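Cyclopropane mycolic acid synthase 1 (Mycobacterium tuberculosis, PDB 1KPH) converts a double bond at the distal position of alpha mycolic acids into a cyclopropane ring, using a methylene group taken from S-adenosyl-L-methionine. Local coordinates at residues A[33-38]-A[230-235]; A[238-243]-A[265-270]. All blocks are in the same frame, centred on the assembly; numbering follows the deposited sequence.

Contact 1. Residues A[33-38]-A[230-235]; sequences YSCAYF and PHYAKT. With 10A (didecyl-dimethyl-ammonium), chain G; SAH (S-adenosyl-L-homocysteine), chain F; CO3 (carbonate ion), chain E.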
loop_
_atom_site.group_PDB
_atom_site.type_symbol
_atom_site.label_atom_id
_atom_site.label_comp_id
_atom_site.label_asym_id
_atom_site.label_seq_id
_atom_site.Cartn_x
_atom_site.Cartn_y
_atom_site.Cartn_z
ATOM N N TYR A 33 3.805 -5.591 0.700
ATOM C CA TYR A 33 3.955 -5.099 -0.666
ATOM C C TYR A 33 3.797 -3.580 -0.695
ATOM O O TYR A 33 2.821 -3.049 -1.223
ATOM C CB TYR A 33 2.896 -5.793 -1.534
ATOM C CG TYR A 33 3.114 -5.776 -3.035
ATOM C CD1 TYR A 33 4.315 -5.342 -3.595
ATOM C CD2 TYR A 33 2.107 -6.215 -3.895
ATOM C CE1 TYR A 33 4.508 -5.348 -4.983
ATOM C CE2 TYR A 33 2.291 -6.224 -5.280
ATOM C CZ TYR A 33 3.492 -5.790 -5.815
ATOM O OH TYR A 33 3.671 -5.795 -7.184
ATOM N N SER A 34 4.776 -2.895 -0.113
ATOM C CA SER A 34 4.796 -1.443 -0.030
ATOM C C SER A 34 6.191 -1.011 0.423
ATOM O O SER A 34 7.005 -1.850 0.805
ATOM C CB SER A 34 3.733 -0.957 0.962
ATOM O OG SER A 34 3.808 -1.666 2.196
ATOM N N CYS A 35 6.460 0.292 0.379
ATOM C CA CYS A 35 7.763 0.829 0.760
ATOM C C CYS A 35 8.210 0.478 2.175
ATOM O O CYS A 35 7.506 0.754 3.149
ATOM C CB CYS A 35 7.765 2.353 0.610
ATOM S SG CYS A 35 9.390 3.120 0.862
ATOM N N ALA A 36 9.394 -0.120 2.281
ATOM C CA ALA A 36 9.945 -0.485 3.583
ATOM C C ALA A 36 10.620 0.744 4.207
ATOM O O ALA A 36 10.824 1.755 3.534
ATOM C CB ALA A 36 10.955 -1.628 3.430
ATOM N N TYR A 37 10.958 0.651 5.489
ATOM C CA TYR A 37 11.597 1.756 6.198
ATOM C C TYR A 37 12.931 1.324 6.801
ATOM O O TYR A 37 12.964 0.656 7.830
ATOM C CB TYR A 37 10.665 2.265 7.305
ATOM C CG TYR A 37 11.228 3.404 8.123
ATOM C CD1 TYR A 37 11.922 4.450 7.515
ATOM C CD2 TYR A 37 11.038 3.454 9.504
ATOM C CE1 TYR A 37 12.412 5.523 8.262
ATOM C CE2 TYR A 37 11.523 4.524 10.263
ATOM C CZ TYR A 37 12.206 5.554 9.635
ATOM O OH TYR A 37 12.671 6.623 10.372
ATOM N N PHE A 38 14.032 1.700 6.159
ATOM C CA PHE A 38 15.343 1.323 6.669
ATOM C C PHE A 38 15.810 2.286 7.758
ATOM O O PHE A 38 16.719 3.091 7.560
ATOM C CB PHE A 38 16.351 1.246 5.515
ATOM C CG PHE A 38 15.990 0.216 4.474
ATOM C CD1 PHE A 38 15.051 0.502 3.485
ATOM C CD2 PHE A 38 16.549 -1.057 4.514
ATOM C CE1 PHE A 38 14.673 -0.465 2.553
ATOM C CE2 PHE A 38 16.174 -2.034 3.583
ATOM C CZ PHE A 38 15.235 -1.733 2.603
ATOM N N PRO A 230 13.605 7.933 -0.471
ATOM C CA PRO A 230 14.817 7.138 -0.709
ATOM C C PRO A 230 14.689 5.674 -0.323
ATOM O O PRO A 230 15.353 4.808 -0.900
ATOM C CB PRO A 230 15.871 7.863 0.123
ATOM C CG PRO A 230 15.070 8.368 1.285
ATOM C CD PRO A 230 13.833 8.925 0.595
ATOM N N HIS A 231 13.840 5.394 0.658
ATOM C CA HIS A 231 13.648 4.025 1.106
ATOM C C HIS A 231 12.993 3.139 0.051
ATOM O O HIS A 231 13.200 1.926 0.049
ATOM C CB HIS A 231 12.802 4.001 2.378
ATOM C CG HIS A 231 13.448 4.679 3.545
ATOM N ND1 HIS A 231 14.476 4.106 4.262
ATOM C CD2 HIS A 231 13.228 5.891 4.105
ATOM C CE1 HIS A 231 14.860 4.936 5.216
ATOM N NE2 HIS A 231 14.118 6.027 5.143
ATOM N N TYR A 232 12.217 3.727 -0.857
ATOM C CA TYR A 232 11.540 2.910 -1.863
ATOM C C TYR A 232 12.446 2.385 -2.974
ATOM O O TYR A 232 12.224 1.290 -3.492
ATOM C CB TYR A 232 10.362 3.668 -2.481
ATOM C CG TYR A 232 9.118 2.810 -2.607
ATOM C CD1 TYR A 232 9.220 1.441 -2.857
ATOM C CD2 TYR A 232 7.847 3.360 -2.458
ATOM C CE1 TYR A 232 8.090 0.638 -2.947
ATOM C CE2 TYR A 232 6.702 2.561 -2.553
ATOM C CZ TYR A 232 6.835 1.202 -2.792
ATOM O OH TYR A 232 5.722 0.399 -2.850
ATOM N N ALA A 233 13.452 3.163 -3.355
ATOM C CA ALA A 233 14.374 2.724 -4.394
ATOM C C ALA A 233 15.090 1.466 -3.908
ATOM O O ALA A 233 15.293 0.520 -4.673
ATOM C CB ALA A 233 15.387 3.821 -4.707
ATOM N N LYS A 234 15.462 1.453 -2.631
ATOM C CA LYS A 234 16.141 0.299 -2.049
ATOM C C LYS A 234 15.179 -0.886 -1.942
ATOM O O LYS A 234 15.532 -2.014 -2.287
ATOM C CB LYS A 234 16.693 0.649 -0.666
ATOM C CG LYS A 234 17.550 -0.450 -0.048
ATOM C CD LYS A 234 18.106 0.003 1.290
ATOM C CE LYS A 234 19.056 -1.015 1.890
ATOM N NZ LYS A 234 19.663 -0.465 3.139
ATOM N N THR A 235 13.962 -0.629 -1.468
ATOM C CA THR A 235 12.966 -1.686 -1.351
ATOM C C THR A 235 12.801 -2.346 -2.725
ATOM O O THR A 235 12.866 -3.570 -2.854
ATOM C CB THR A 235 11.592 -1.123 -0.902
ATOM O OG1 THR A 235 11.723 -0.483 0.375
ATOM C CG2 THR A 235 10.563 -2.239 -0.798
HETATM C C1 10A G . 0.640 7.257 -13.050
HETATM C C2 10A G . -0.170 5.978 -12.808
HETATM C C3 10A G . 0.227 5.350 -11.468
HETATM C C4 10A G . -0.495 4.044 -11.104
HETATM C C5 10A G . 0.052 3.589 -9.743
HETATM C C6 10A G . -0.494 2.253 -9.218
HETATM C C7 10A G . 0.243 2.019 -7.891
HETATM C C8 10A G . -0.009 0.657 -7.237
HETATM C C9 10A G . 0.861 0.574 -5.964
HETATM C C10 10A G . 0.816 -0.840 -5.384
HETATM N N1 10A G . 1.751 -1.296 -4.252
HETATM C C11 10A G . 1.464 -2.769 -4.041
HETATM C C12 10A G . 1.427 -0.602 -2.954
HETATM C C13 10A G . 3.257 -1.086 -4.475
HETATM C C14 10A G . 4.017 -1.657 -5.714
HETATM C C15 10A G . 5.424 -1.074 -5.990
HETATM C C16 10A G . 5.566 0.432 -6.314
HETATM C C17 10A G . 4.898 0.845 -7.640
HETATM C C18 10A G . 5.075 2.334 -7.962
HETATM C C19 10A G . 4.399 2.676 -9.297
HETATM C C20 10A G . 4.634 4.160 -9.623
HETATM C C21 10A G . 4.014 4.545 -10.968
HETATM C C22 10A G . 4.310 6.021 -11.235
HETATM N N SAH F . -1.352 -2.690 2.556
HETATM C CA SAH F . -0.690 -3.919 2.120
HETATM C CB SAH F . -1.013 -4.242 0.645
HETATM C CG SAH F . -0.856 -3.123 -0.409
HETATM C C SAH F . 0.835 -3.820 2.298
HETATM O OXT SAH F . 1.520 -4.847 2.140
HETATM C "C5'" SAH F . -2.840 -2.812 -2.377
HETATM C "C4'" SAH F . -3.954 -3.408 -1.527
HETATM O "O4'" SAH F . -5.107 -2.531 -1.405
HETATM C "C3'" SAH F . -4.477 -4.735 -2.071
HETATM O "O3'" SAH F . -4.629 -5.669 -0.969
HETATM C "C2'" SAH F . -5.800 -4.366 -2.696
HETATM O "O2'" SAH F . -6.696 -5.477 -2.769
HETATM C "C1'" SAH F . -6.284 -3.279 -1.798
HETATM N N9 SAH F . -7.285 -2.406 -2.419
HETATM C C8 SAH F . -7.277 -1.738 -3.605
HETATM N N7 SAH F . -8.322 -1.027 -3.887
HETATM C C5 SAH F . -9.124 -1.237 -2.765
HETATM C C6 SAH F . -10.522 -0.736 -2.338
HETATM N N6 SAH F . -11.267 0.089 -3.091
HETATM N N1 SAH F . -10.990 -1.178 -1.124
HETATM C C2 SAH F . -10.225 -2.012 -0.370
HETATM N N3 SAH F . -8.994 -2.514 -0.637
HETATM C C4 SAH F . -8.502 -2.081 -1.860
HETATM C C CO3 E . 3.459 2.259 -1.167
HETATM O O1 CO3 E . 4.561 2.268 -0.149
HETATM O O2 CO3 E . 3.595 1.542 -2.309
HETATM O O3 CO3 E . 2.320 2.978 -0.944
#

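Contact 2. Residues A[238-243]-A[265-270]; sequences LWSAAL and YLTGCA. With 10A (didecyl-dimethyl-ammonium), chain G.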
loop_
_atom_site.group_PDB
_atom_site.type_symbol
_atom_site.label_atom_id
_atom_site.label_comp_id
_atom_site.label_asym_id
_atom_site.label_seq_id
_atom_site.Cartn_x
_atom_site.Cartn_y
_atom_site.Cartn_z
ATOM N N LEU A 238 15.771 -4.383 -3.847
ATOM C CA LEU A 238 15.801 -5.678 -3.169
ATOM C C LEU A 238 14.754 -6.626 -3.736
ATOM O O LEU A 238 14.983 -7.835 -3.804
ATOM C CB LEU A 238 15.583 -5.510 -1.658
ATOM C CG LEU A 238 16.642 -4.717 -0.887
ATOM C CD1 LEU A 238 16.343 -4.776 0.600
ATOM C CD2 LEU A 238 18.024 -5.287 -1.153
ATOM N N TRP A 239 13.601 -6.092 -4.134
ATOM C CA TRP A 239 12.557 -6.942 -4.704
ATOM C C TRP A 239 13.013 -7.501 -6.047
ATOM O O TRP A 239 12.846 -8.690 -6.320
ATOM C CB TRP A 239 11.245 -6.169 -4.907
ATOM C CG TRP A 239 10.454 -5.921 -3.653
ATOM C CD1 TRP A 239 10.597 -6.560 -2.447
ATOM C CD2 TRP A 239 9.384 -4.983 -3.485
ATOM N NE1 TRP A 239 9.684 -6.071 -1.546
ATOM C CE2 TRP A 239 8.928 -5.104 -2.154
ATOM C CE3 TRP A 239 8.767 -4.050 -4.331
ATOM C CZ2 TRP A 239 7.879 -4.324 -1.644
ATOM C CZ3 TRP A 239 7.724 -3.274 -3.826
ATOM C CH2 TRP A 239 7.292 -3.419 -2.491
ATOM N N SER A 240 13.595 -6.642 -6.880
ATOM C CA SER A 240 14.057 -7.059 -8.201
ATOM C C SER A 240 15.238 -8.029 -8.139
ATOM O O SER A 240 15.351 -8.936 -8.970
ATOM C CB SER A 240 14.435 -5.835 -9.046
ATOM O OG SER A 240 15.489 -5.103 -8.452
ATOM N N ALA A 241 16.118 -7.843 -7.162
ATOM C CA ALA A 241 17.269 -8.724 -7.025
ATOM C C ALA A 241 16.794 -10.152 -6.769
ATOM O O ALA A 241 17.324 -11.103 -7.342
ATOM C CB ALA A 241 18.164 -8.250 -5.886
ATOM N N ALA A 242 15.782 -10.293 -5.916
ATOM C CA ALA A 242 15.233 -11.602 -5.579
ATOM C C ALA A 242 14.500 -12.235 -6.765
ATOM O O ALA A 242 14.742 -13.395 -7.106
ATOM C CB ALA A 242 14.287 -11.477 -4.381
ATOM N N LEU A 243 13.607 -11.474 -7.389
ATOM C CA LEU A 243 12.852 -11.978 -8.531
ATOM C C LEU A 243 13.793 -12.529 -9.594
ATOM O O LEU A 243 13.586 -13.627 -10.118
ATOM C CB LEU A 243 11.986 -10.864 -9.137
ATOM C CG LEU A 243 11.170 -11.253 -10.376
ATOM C CD1 LEU A 243 10.304 -12.468 -10.061
ATOM C CD2 LEU A 243 10.303 -10.077 -10.813
ATOM N N TYR A 265 8.979 -3.579 -14.571
ATOM C CA TYR A 265 8.200 -2.772 -13.644
ATOM C C TYR A 265 8.978 -2.473 -12.358
ATOM O O TYR A 265 9.118 -1.309 -11.966
ATOM C CB TYR A 265 6.861 -3.490 -13.374
ATOM C CG TYR A 265 6.336 -3.513 -11.947
ATOM C CD1 TYR A 265 6.093 -2.334 -11.237
ATOM C CD2 TYR A 265 6.045 -4.730 -11.321
ATOM C CE1 TYR A 265 5.567 -2.368 -9.937
ATOM C CE2 TYR A 265 5.524 -4.776 -10.027
ATOM C CZ TYR A 265 5.285 -3.592 -9.339
ATOM O OH TYR A 265 4.750 -3.644 -8.065
ATOM N N LEU A 266 9.511 -3.510 -11.720
ATOM C CA LEU A 266 10.263 -3.319 -10.481
ATOM C C LEU A 266 11.475 -2.399 -10.647
ATOM O O LEU A 266 11.636 -1.429 -9.902
ATOM C CB LEU A 266 10.705 -4.672 -9.920
ATOM C CG LEU A 266 9.570 -5.574 -9.425
ATOM C CD1 LEU A 266 10.136 -6.920 -9.012
ATOM C CD2 LEU A 266 8.844 -4.910 -8.253
ATOM N N THR A 267 12.315 -2.687 -11.634
ATOM C CA THR A 267 13.509 -1.880 -11.860
ATOM C C THR A 267 13.175 -0.448 -12.283
ATOM O O THR A 267 13.774 0.509 -11.787
ATOM C CB THR A 267 14.418 -2.520 -12.928
ATOM O OG1 THR A 267 13.759 -2.498 -14.198
ATOM C CG2 THR A 267 14.736 -3.966 -12.555
ATOM N N GLY A 268 12.216 -0.306 -13.193
ATOM C CA GLY A 268 11.829 1.017 -13.659
ATOM C C GLY A 268 11.393 1.941 -12.535
ATOM O O GLY A 268 11.842 3.087 -12.444
ATOM N N CYS A 269 10.513 1.441 -11.677
ATOM C CA CYS A 269 10.020 2.219 -10.548
ATOM C C CYS A 269 11.159 2.636 -9.624
ATOM O O CYS A 269 11.166 3.748 -9.098
ATOM C CB CYS A 269 8.983 1.410 -9.765
ATOM S SG CYS A 269 7.411 1.209 -10.632
ATOM N N ALA A 270 12.123 1.737 -9.435
ATOM C CA ALA A 270 13.265 2.007 -8.573
ATOM C C ALA A 270 14.008 3.262 -9.029
ATOM O O ALA A 270 14.406 4.094 -8.208
ATOM C CB ALA A 270 14.208 0.803 -8.565
HETATM C C1 10A G . 0.640 7.257 -13.050
HETATM C C2 10A G . -0.170 5.978 -12.808
HETATM C C3 10A G . 0.227 5.350 -11.468
HETATM C C4 10A G . -0.495 4.044 -11.104
HETATM C C5 10A G . 0.052 3.589 -9.743
HETATM C C6 10A G . -0.494 2.253 -9.218
HETATM C C7 10A G . 0.243 2.019 -7.891
HETATM C C8 10A G . -0.009 0.657 -7.237
HETATM C C9 10A G . 0.861 0.574 -5.964
HETATM C C10 10A G . 0.816 -0.840 -5.384
HETATM N N1 10A G . 1.751 -1.296 -4.252
HETATM C C11 10A G . 1.464 -2.769 -4.041
HETATM C C12 10A G . 1.427 -0.602 -2.954
HETATM C C13 10A G . 3.257 -1.086 -4.475
HETATM C C14 10A G . 4.017 -1.657 -5.714
HETATM C C15 10A G . 5.424 -1.074 -5.990
HETATM C C16 10A G . 5.566 0.432 -6.314
HETATM C C17 10A G . 4.898 0.845 -7.640
HETATM C C18 10A G . 5.075 2.334 -7.962
HETATM C C19 10A G . 4.399 2.676 -9.297
HETATM C C20 10A G . 4.634 4.160 -9.623
HETATM C C21 10A G . 4.014 4.545 -10.968
HETATM C C22 10A G . 4.310 6.021 -11.235
#

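Contact 1. Residues A[33-38]-A[230-235]
H231 opens the contact with Y37 and F38. The Y37 ring stands edge-on over one face of the imidazole, with centroids 5.0 Å apart and planes at 73°, an edge-to-face pair. CB of H231 lies 3.2 Å from A36 O.

The next residue, Y232, presents one face of its ring to C35. CB of C35 sits 3.3 Å from the ring centroid, close to the normal, in a CH-pi contact, while SG, anti to the backbone N (chi1 -173°), meets the ring obliquely as a sulfur-aromatic neighbour. C35 N donates to carbonate O1 at 2.8 Å (N-H...O 167°). Y232 OH approaches O2 very closely, in doubtful detail, but both segments reach the same carbonate, as does H167. The extended chain of K234 runs over the F38 ring, with CD 3.4 Å from the centroid. T235 OG1 is both acceptor and donor: it takes A36 N at 3.0 Å and gives to H231 O at 2.8 Å, tying the loop to the helix backbone.

Y33 N donates to OXT of S-adenosyl-L-homocysteine; Y33 and S34 are probably cofactor-binding positions, as in relatives, and the loop thus serves both cofactor site and carbonate pocket. It is wedged between helix 229-245 and helix 45-57, where K52 binds S34 OG and C35 O; V280 of strand 278-286 touches C35 and Y232.

Contact 2. Residues A[238-243]-A[265-270]
W239, S240 and L243 meet L266 and T267 where helices 229-245 and 256-275 pack as an antiparallel pair beside the pocket that binds didecyl-dimethyl-ammonium, probably the place of the lipid substrate. The axes of segments 238-243 and 265-270 approach to 9.0 Å, and their N-to-C directions differ by 155°.

L266 is the centre of the interface. Its CG is anti to the carbonyl carbon (chi1 -67°), and from there the two methyls part toward different neighbours. CD1 reaches CD2 of L243 at 3.6 Å, the two side chains crossing at about a right angle. CD2 lies 4.0 Å from CE3 of the W239 indole, which it approaches obliquely, and also sits over one face of the Y265 ring, offset toward the rim. The leucine is therefore a wedge between a tryptophan and a tyrosine that both line the pocket.

S240 meets the other helix through carbon, its CB lying 4.0 Å from both CB of L266 and CG2 of T267. The hydroxyls of S240 and T267 bond to backbone carbonyls of their own helices, those of L236 and D237 for S240 and that of M263 for T267.

Beyond L266, the same two helices face the didecyl-dimethyl-ammonium ion. The edge of W239 brings CZ3 to within 3.8 Å of ligand C15. The hydroxyl of Y265, hydrogen-bonded to Y33 OH, lies against the same chain. SG of C269, probably the active-site cysteine, as in related enzymes, is 3.6 Å from C19.

With 217 Å² buried between the segments, the join is apolar. It rests on shape rather than on polar pairing, which suits a wall whose inner side takes an alkyl chain.

Contact 1 and contact 2 lie 11 Å apart, centre to centre, and draw on successive parts of helix 229-245, in the helical region next to the mixed seven-stranded sheet of the Rossmann-like methyltransferase. Along the chain they run in series: the pairing of 33-38 with 230-235 is complete before 238-243 meets 265-270. They also touch directly. Y33 OH and Y265 OH are 2.6 Å apart, a probable hydrogen bond, and CH2 of W239 packs 3.5 Å from S34 N. Helix 229-245 thereby connects the loop that contributes to the cofactor and carbonate sites to helix 256-275, and both contacts line the didecyl-dimethyl-ammonium pocket, consistent with bringing cofactor and lipid chain together.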